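Long-range contacts in Pre-mRNA-splicing factor 38 (Chaetomium thermophilum, PDB 5F5T), which is probably required for pre-mRNA splicing, as a spliceosomal protein of the PRP38 family that forms a complex with MFAP1: residues R15-D19 with F93-Q97; V136-E141 with D169-K173. One frame throughout, in Å; residues are numbered along the deposited sequence.

Interaction 1: residues R15-D19 with F93-Q97; sequences RRFLD and FKLLQ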
ATOM      1  N   ARG A  15       9.436   9.688  24.974  1.00171.47           N
ATOM      2  CA  ARG A  15       9.891  11.067  24.873  1.00174.65           C
ATOM      3  C   ARG A  15      11.216  11.109  24.126  1.00167.88           C
ATOM      4  O   ARG A  15      11.449  11.993  23.298  1.00159.12           O
ATOM      5  CB  ARG A  15      10.047  11.682  26.262  1.00188.35           C
ATOM      6  CG  ARG A  15      10.076  13.199  26.285  1.00194.41           C
ATOM      7  CD  ARG A  15       8.673  13.774  26.185  1.00194.53           C
ATOM      8  NE  ARG A  15       8.676  15.232  26.258  1.00196.11           N
ATOM      9  CZ  ARG A  15       8.666  16.033  25.197  1.00188.03           C
ATOM     10  NH1 ARG A  15       8.644  15.517  23.976  1.00180.54           N
ATOM     11  NH2 ARG A  15       8.671  17.350  25.358  1.00186.37           N
ATOM     12  N   ARG A  16      12.080  10.143  24.428  1.00168.01           N
ATOM     13  CA  ARG A  16      13.366  10.026  23.756  1.00156.99           C
ATOM     14  C   ARG A  16      13.175   9.773  22.267  1.00144.19           C
ATOM     15  O   ARG A  16      13.858  10.371  21.440  1.00132.12           O
ATOM     16  CB  ARG A  16      14.205   8.901  24.363  1.00161.74           C
ATOM     17  CG  ARG A  16      15.500   8.628  23.599  1.00161.70           C
ATOM     18  CD  ARG A  16      16.232   7.397  24.116  1.00166.78           C
ATOM     19  NE  ARG A  16      15.562   6.152  23.748  1.00162.77           N
ATOM     20  CZ  ARG A  16      15.363   5.137  24.583  1.00160.52           C
ATOM     21  NH1 ARG A  16      15.781   5.219  25.839  1.00165.26           N
ATOM     22  NH2 ARG A  16      14.746   4.040  24.164  1.00149.80           N
ATOM     23  N   PHE A  17      12.247   8.880  21.932  1.00150.98           N
ATOM     24  CA  PHE A  17      11.998   8.536  20.533  1.00143.77           C
ATOM     25  C   PHE A  17      11.445   9.739  19.758  1.00144.37           C
ATOM     26  O   PHE A  17      11.899  10.055  18.661  1.00127.91           O
ATOM     27  CB  PHE A  17      11.025   7.359  20.443  1.00132.27           C
ATOM     28  CG  PHE A  17      10.673   6.966  19.035  1.00118.18           C
ATOM     29  CD1 PHE A  17      11.642   6.441  18.198  1.00112.60           C
ATOM     30  CD2 PHE A  17       9.385   7.127  18.544  1.00113.37           C
ATOM     31  CE1 PHE A  17      11.338   6.072  16.903  1.00107.25           C
ATOM     32  CE2 PHE A  17       9.075   6.759  17.244  1.00105.05           C
ATOM     33  CZ  PHE A  17      10.055   6.231  16.425  1.00103.42           C
ATOM     34  N   LEU A  18      10.446  10.393  20.341  1.00165.08           N
ATOM     35  CA  LEU A  18       9.747  11.512  19.712  1.00171.26           C
ATOM     36  C   LEU A  18      10.595  12.778  19.559  1.00183.70           C
ATOM     37  O   LEU A  18      10.566  13.429  18.515  1.00174.49           O
ATOM     38  CB  LEU A  18       8.478  11.849  20.495  1.00165.12           C
ATOM     39  CG  LEU A  18       7.649  12.989  19.898  1.00154.07           C
ATOM     40  CD1 LEU A  18       7.084  12.593  18.540  1.00124.83           C
ATOM     41  CD2 LEU A  18       6.541  13.419  20.847  1.00163.49           C
ATOM     42  N   ASP A  19      11.352  13.120  20.599  1.00202.13           N
ATOM     43  CA  ASP A  19      12.023  14.418  20.672  1.00213.82           C
ATOM     44  C   ASP A  19      13.242  14.507  19.752  1.00211.42           C
ATOM     45  O   ASP A  19      13.568  15.585  19.255  1.00215.00           O
ATOM     46  CB  ASP A  19      12.437  14.695  22.122  1.00228.50           C
ATOM     47  CG  ASP A  19      12.779  16.151  22.377  1.00235.20           C
ATOM     48  OD1 ASP A  19      12.424  17.010  21.546  1.00233.01           O
ATOM     49  OD2 ASP A  19      13.401  16.431  23.424  1.00240.56           O
ATOM     50  N   PHE A  93       2.336   3.968  14.138  1.00 49.01           N
ATOM     51  CA  PHE A  93       3.410   4.779  14.697  1.00 66.75           C
ATOM     52  C   PHE A  93       4.115   4.024  15.809  1.00 65.73           C
ATOM     53  O   PHE A  93       5.345   4.057  15.920  1.00 60.31           O
ATOM     54  CB  PHE A  93       2.869   6.109  15.223  1.00 65.83           C
ATOM     55  CG  PHE A  93       3.938   7.045  15.711  1.00 73.59           C
ATOM     56  CD1 PHE A  93       4.810   7.650  14.819  1.00 89.03           C
ATOM     57  CD2 PHE A  93       4.071   7.321  17.061  1.00 72.60           C
ATOM     58  CE1 PHE A  93       5.798   8.513  15.267  1.00 74.34           C
ATOM     59  CE2 PHE A  93       5.057   8.184  17.516  1.00 69.75           C
ATOM     60  CZ  PHE A  93       5.921   8.780  16.615  1.00 70.65           C
ATOM     61  N   LYS A  94       3.330   3.322  16.617  1.00 50.53           N
ATOM     62  CA  LYS A  94       3.897   2.512  17.682  1.00 58.84           C
ATOM     63  C   LYS A  94       4.771   1.402  17.118  1.00 62.80           C
ATOM     64  O   LYS A  94       5.805   1.083  17.684  1.00 73.65           O
ATOM     65  CB  LYS A  94       2.797   1.913  18.551  1.00 57.10           C
ATOM     66  CG  LYS A  94       3.323   1.134  19.743  1.00 58.18           C
ATOM     67  CD  LYS A  94       4.397   1.914  20.481  1.00 75.96           C
ATOM     68  CE  LYS A  94       3.844   2.590  21.721  1.00 68.95           C
ATOM     69  NZ  LYS A  94       4.918   2.934  22.695  1.00 69.97           N
ATOM     70  N   LEU A  95       4.360   0.828  15.995  1.00 60.51           N
ATOM     71  CA  LEU A  95       5.161  -0.193  15.336  1.00 60.97           C
ATOM     72  C   LEU A  95       6.469   0.416  14.851  1.00 68.74           C
ATOM     73  O   LEU A  95       7.524  -0.215  14.933  1.00 59.62           O
ATOM     74  CB  LEU A  95       4.395  -0.820  14.173  1.00 48.96           C
ATOM     75  CG  LEU A  95       3.508  -2.014  14.537  1.00 62.11           C
ATOM     76  CD1 LEU A  95       2.851  -2.576  13.293  1.00 65.23           C
ATOM     77  CD2 LEU A  95       4.297  -3.090  15.267  1.00 64.85           C
ATOM     78  N   LEU A  96       6.398   1.644  14.348  1.00 61.81           N
ATOM     79  CA  LEU A  96       7.604   2.365  13.958  1.00 72.85           C
ATOM     80  C   LEU A  96       8.534   2.517  15.158  1.00 68.93           C
ATOM     81  O   LEU A  96       9.750   2.377  15.035  1.00 73.69           O
ATOM     82  CB  LEU A  96       7.257   3.740  13.385  1.00 56.38           C
ATOM     83  CG  LEU A  96       6.637   3.775  11.989  1.00 62.85           C
ATOM     84  CD1 LEU A  96       6.261   5.199  11.612  1.00 57.48           C
ATOM     85  CD2 LEU A  96       7.589   3.182  10.966  1.00 57.88           C
ATOM     86  N   GLN A  97       7.950   2.787  16.320  1.00 73.35           N
ATOM     87  CA  GLN A  97       8.712   2.897  17.562  1.00 69.24           C
ATOM     88  C   GLN A  97       9.376   1.576  17.953  1.00 76.62           C
ATOM     89  O   GLN A  97      10.566   1.530  18.257  1.00 89.08           O
ATOM     90  CB  GLN A  97       7.801   3.382  18.692  1.00 77.01           C
ATOM     91  CG  GLN A  97       8.527   3.977  19.876  1.00 91.13           C
ATOM     92  CD  GLN A  97       7.583   4.355  20.999  1.00101.08           C
ATOM     93  OE1 GLN A  97       6.407   4.632  20.765  1.00 96.13           O
ATOM     94  NE2 GLN A  97       8.093   4.368  22.225  1.00102.82           N
TER

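Interaction 2: residues V136-E141 with D169-K173; sequences VYTLLE and DLLTK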
ATOM      1  N   VAL A 136       8.773  -5.161  -0.949  1.00 61.36           N
ATOM      2  CA  VAL A 136       7.408  -4.698  -0.739  1.00 65.31           C
ATOM      3  C   VAL A 136       6.464  -5.261  -1.798  1.00 64.12           C
ATOM      4  O   VAL A 136       5.371  -5.733  -1.479  1.00 66.00           O
ATOM      5  CB  VAL A 136       7.332  -3.172  -0.744  1.00 67.55           C
ATOM      6  CG1 VAL A 136       5.883  -2.711  -0.873  1.00 63.78           C
ATOM      7  CG2 VAL A 136       7.942  -2.633   0.533  1.00 70.73           C
ATOM      8  N   TYR A 137       6.892  -5.216  -3.055  1.00 59.47           N
ATOM      9  CA  TYR A 137       6.082  -5.766  -4.132  1.00 58.41           C
ATOM     10  C   TYR A 137       5.867  -7.260  -3.905  1.00 67.79           C
ATOM     11  O   TYR A 137       4.731  -7.747  -3.948  1.00 69.73           O
ATOM     12  CB  TYR A 137       6.736  -5.526  -5.493  1.00 65.01           C
ATOM     13  CG  TYR A 137       6.648  -4.092  -5.964  1.00 80.51           C
ATOM     14  CD1 TYR A 137       5.427  -3.521  -6.296  1.00 68.50           C
ATOM     15  CD2 TYR A 137       7.793  -3.316  -6.095  1.00 69.76           C
ATOM     16  CE1 TYR A 137       5.349  -2.207  -6.727  1.00 72.49           C
ATOM     17  CE2 TYR A 137       7.724  -2.008  -6.525  1.00 70.28           C
ATOM     18  CZ  TYR A 137       6.504  -1.456  -6.841  1.00 77.31           C
ATOM     19  OH  TYR A 137       6.438  -0.150  -7.272  1.00 91.99           O
ATOM     20  N   THR A 138       6.958  -7.979  -3.642  1.00 68.22           N
ATOM     21  CA  THR A 138       6.885  -9.432  -3.485  1.00 71.26           C
ATOM     22  C   THR A 138       6.003  -9.845  -2.303  1.00 73.71           C
ATOM     23  O   THR A 138       5.232 -10.795  -2.404  1.00 75.82           O
ATOM     24  CB  THR A 138       8.281 -10.066  -3.304  1.00 59.26           C
ATOM     25  OG1 THR A 138       8.939  -9.469  -2.181  1.00 96.30           O
ATOM     26  CG2 THR A 138       9.126  -9.864  -4.549  1.00 67.21           C
ATOM     27  N   LEU A 139       6.131  -9.139  -1.182  1.00 65.81           N
ATOM     28  CA  LEU A 139       5.352  -9.453   0.016  1.00 68.68           C
ATOM     29  C   LEU A 139       3.884  -9.086  -0.110  1.00 57.28           C
ATOM     30  O   LEU A 139       3.017  -9.875   0.255  1.00 75.49           O
ATOM     31  CB  LEU A 139       5.934  -8.748   1.246  1.00 61.98           C
ATOM     32  CG  LEU A 139       7.315  -9.184   1.734  1.00 70.78           C
ATOM     33  CD1 LEU A 139       7.884  -8.163   2.704  1.00 66.07           C
ATOM     34  CD2 LEU A 139       7.230 -10.552   2.381  1.00 73.32           C
ATOM     35  N   LEU A 140       3.605  -7.884  -0.606  1.00 75.19           N
ATOM     36  CA  LEU A 140       2.239  -7.367  -0.593  1.00 57.23           C
ATOM     37  C   LEU A 140       1.372  -7.834  -1.759  1.00 60.09           C
ATOM     38  O   LEU A 140       0.172  -8.027  -1.590  1.00 59.09           O
ATOM     39  CB  LEU A 140       2.249  -5.841  -0.563  1.00 51.92           C
ATOM     40  CG  LEU A 140       2.930  -5.215   0.649  1.00 56.18           C
ATOM     41  CD1 LEU A 140       2.630  -3.725   0.718  1.00 50.43           C
ATOM     42  CD2 LEU A 140       2.492  -5.919   1.920  1.00 46.71           C
ATOM     43  N   GLU A 141       1.966  -8.031  -2.932  1.00 70.03           N
ATOM     44  CA  GLU A 141       1.159  -8.377  -4.105  1.00 66.60           C
ATOM     45  C   GLU A 141       0.296  -9.646  -3.970  1.00 65.27           C
ATOM     46  O   GLU A 141      -0.794  -9.694  -4.540  1.00 69.46           O
ATOM     47  CB  GLU A 141       2.053  -8.502  -5.342  1.00 56.36           C
ATOM     48  CG  GLU A 141       2.434  -7.156  -5.939  1.00 70.42           C
ATOM     49  CD  GLU A 141       3.171  -7.273  -7.257  1.00 80.17           C
ATOM     50  OE1 GLU A 141       3.670  -8.374  -7.572  1.00 86.66           O
ATOM     51  OE2 GLU A 141       3.250  -6.255  -7.978  1.00 82.90           O
ATOM     52  N   ASP A 169      -3.584   0.241  -3.215  1.00 56.48           N
ATOM     53  CA  ASP A 169      -3.310   1.625  -2.840  1.00 53.12           C
ATOM     54  C   ASP A 169      -1.891   1.791  -2.302  1.00 66.57           C
ATOM     55  O   ASP A 169      -1.190   2.735  -2.660  1.00 53.19           O
ATOM     56  CB  ASP A 169      -4.317   2.119  -1.804  1.00 48.97           C
ATOM     57  CG  ASP A 169      -5.636   2.537  -2.426  1.00 73.36           C
ATOM     58  OD1 ASP A 169      -5.747   2.494  -3.669  1.00 68.39           O
ATOM     59  OD2 ASP A 169      -6.552   2.934  -1.673  1.00 73.33           O
ATOM     60  N   LEU A 170      -1.470   0.867  -1.447  1.00 52.18           N
ATOM     61  CA  LEU A 170      -0.116   0.886  -0.909  1.00 48.73           C
ATOM     62  C   LEU A 170       0.918   0.776  -2.025  1.00 68.24           C
ATOM     63  O   LEU A 170       1.969   1.416  -1.988  1.00 70.78           O
ATOM     64  CB  LEU A 170       0.077  -0.256   0.086  1.00 45.67           C
ATOM     65  CG  LEU A 170      -0.709  -0.190   1.390  1.00 51.70           C
ATOM     66  CD1 LEU A 170      -0.525  -1.488   2.159  1.00 46.71           C
ATOM     67  CD2 LEU A 170      -0.231   0.995   2.216  1.00 44.61           C
ATOM     68  N   LEU A 171       0.616  -0.068  -3.004  1.00 64.14           N
ATOM     69  CA  LEU A 171       1.518  -0.324  -4.119  1.00 56.52           C
ATOM     70  C   LEU A 171       1.542   0.761  -5.203  1.00 58.22           C
ATOM     71  O   LEU A 171       2.508   0.850  -5.957  1.00 79.54           O
ATOM     72  CB  LEU A 171       1.169  -1.673  -4.746  1.00 47.19           C
ATOM     73  CG  LEU A 171       1.347  -2.847  -3.779  1.00 60.20           C
ATOM     74  CD1 LEU A 171       1.059  -4.170  -4.467  1.00 57.05           C
ATOM     75  CD2 LEU A 171       2.749  -2.832  -3.173  1.00 51.91           C
ATOM     76  N   THR A 172       0.485   1.562  -5.309  1.00 55.81           N
ATOM     77  CA  THR A 172       0.381   2.502  -6.431  1.00 60.44           C
ATOM     78  C   THR A 172       0.216   3.972  -6.047  1.00 66.88           C
ATOM     79  O   THR A 172       0.179   4.840  -6.918  1.00 60.98           O
ATOM     80  CB  THR A 172      -0.805   2.144  -7.350  1.00 59.89           C
ATOM     81  OG1 THR A 172      -2.037   2.428  -6.675  1.00 67.00           O
ATOM     82  CG2 THR A 172      -0.763   0.674  -7.739  1.00 60.38           C
ATOM     83  N   LYS A 173       0.103   4.262  -4.757  1.00 62.38           N
ATOM     84  CA  LYS A 173      -0.193   5.627  -4.342  1.00 59.54           C
ATOM     85  C   LYS A 173       0.941   6.224  -3.514  1.00 62.66           C
ATOM     86  O   LYS A 173       1.665   5.507  -2.819  1.00 59.53           O
ATOM     87  CB  LYS A 173      -1.501   5.672  -3.554  1.00 61.81           C
ATOM     88  CG  LYS A 173      -2.720   5.987  -4.408  1.00 80.00           C
ATOM     89  CD  LYS A 173      -4.012   5.781  -3.637  1.00 91.17           C
ATOM     90  CE  LYS A 173      -5.184   6.433  -4.356  1.00106.30           C
ATOM     91  NZ  LYS A 173      -5.949   5.458  -5.181  1.00111.61           N
TER
HETATM   92  O   HOH W   1       4.766   2.218  -7.114  1.00 77.48           O

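Interaction 1: residues R15-D19 with F93-Q97
This is an apolar helix-helix contact in which the last turn of the N-terminal helix 9-19 packs across the C-terminal part of helix 87-98. The axes of the two segments are 11.6 Å apart and run at 103° to each other, so the segments cross steeply and meet over a small patch, with 220 Å² buried in all. F17 supplies the largest share. Its CA-to-CB bond points toward helix 87-98, its CA lies 7.2 Å from the CA of Q97, and its ring has Q97 over one face and F93 at its edge. Over the face, Q97 CG stands 3.9 Å from the F17 centroid, 24° off the ring normal, a CH-pi contact. At the edge, F17 CE2 is 3.8 Å from F93 CZ; the two ring planes are inclined at 54° with centroids 5.8 Å apart. L18 adds a looser touch, L18 CD1 to F93 CZ at 4.4 Å, and also packs on R43 and V47 of helix 40-48, against which F93 rests too. Q97 OE1 accepts a hydrogen bond from K94 NZ, 3.0 Å away, on the same helix. With OE1 held by K94, Q97 lays its CG methylene on F17, and the two segments are joined by shape and apolar burial rather than by direct hydrogen bonds.

Interaction 2: residues V136-E141 with D169-K173
L171 loses the most surface in this contact. Its side chain projects from the last turn of helix 163-172 into the space between V136, Y137 and L140 of helix 133-140 and the adjoining E141. L171 CD2 lies 3.9 Å from V136 CG1, 4.0 Å from L140 CD1 and 4.2 Å from Y137 CD1, while L171 CD1 meets the aliphatic part of E141 at CG, 3.6 Å away. L140, second in buried area, points toward the partner helix and also reaches L170, with 4.1 Å between L140 CD1 and L170 CD1. Both L140 and L170 rest on A124, so the contact belongs to the helical core of the PRP38 fold, where both helices pack on helix 117-130. The hairpin of strands 149-153 and 158-162 lies in the chain between helices 133-140 and 163-172. Y137 comes next: its ring flanks L171, and a water lies 2.9 Å from Y137 OH and 2.9 Å from L171 O, to which it donates. Y137 OH is also hydrogen-bonded to R185 O, and E141 forms a salt bridge with R187, tying this segment to the start of helix 187-192 and the residues just before it.

The two contacts follow one another along the chain: interaction 1 closes at Q97 before interaction 2 opens at V136. Their centres are 25 Å apart, on opposite sides of the centre of the chain, and their nearest atoms are about 12 Å apart, so they do not touch. Helix 117-130 is a partner common to both: L96 of interaction 1 packs on its Y126 and T130, and the leucines of interaction 2 meet it at A124. Interaction 1 thus joins the N-terminal helix to the body of the protein, and interaction 2 joins two later helices within that body, helix 133-140 and helix 163-172, in one predominantly helical fold.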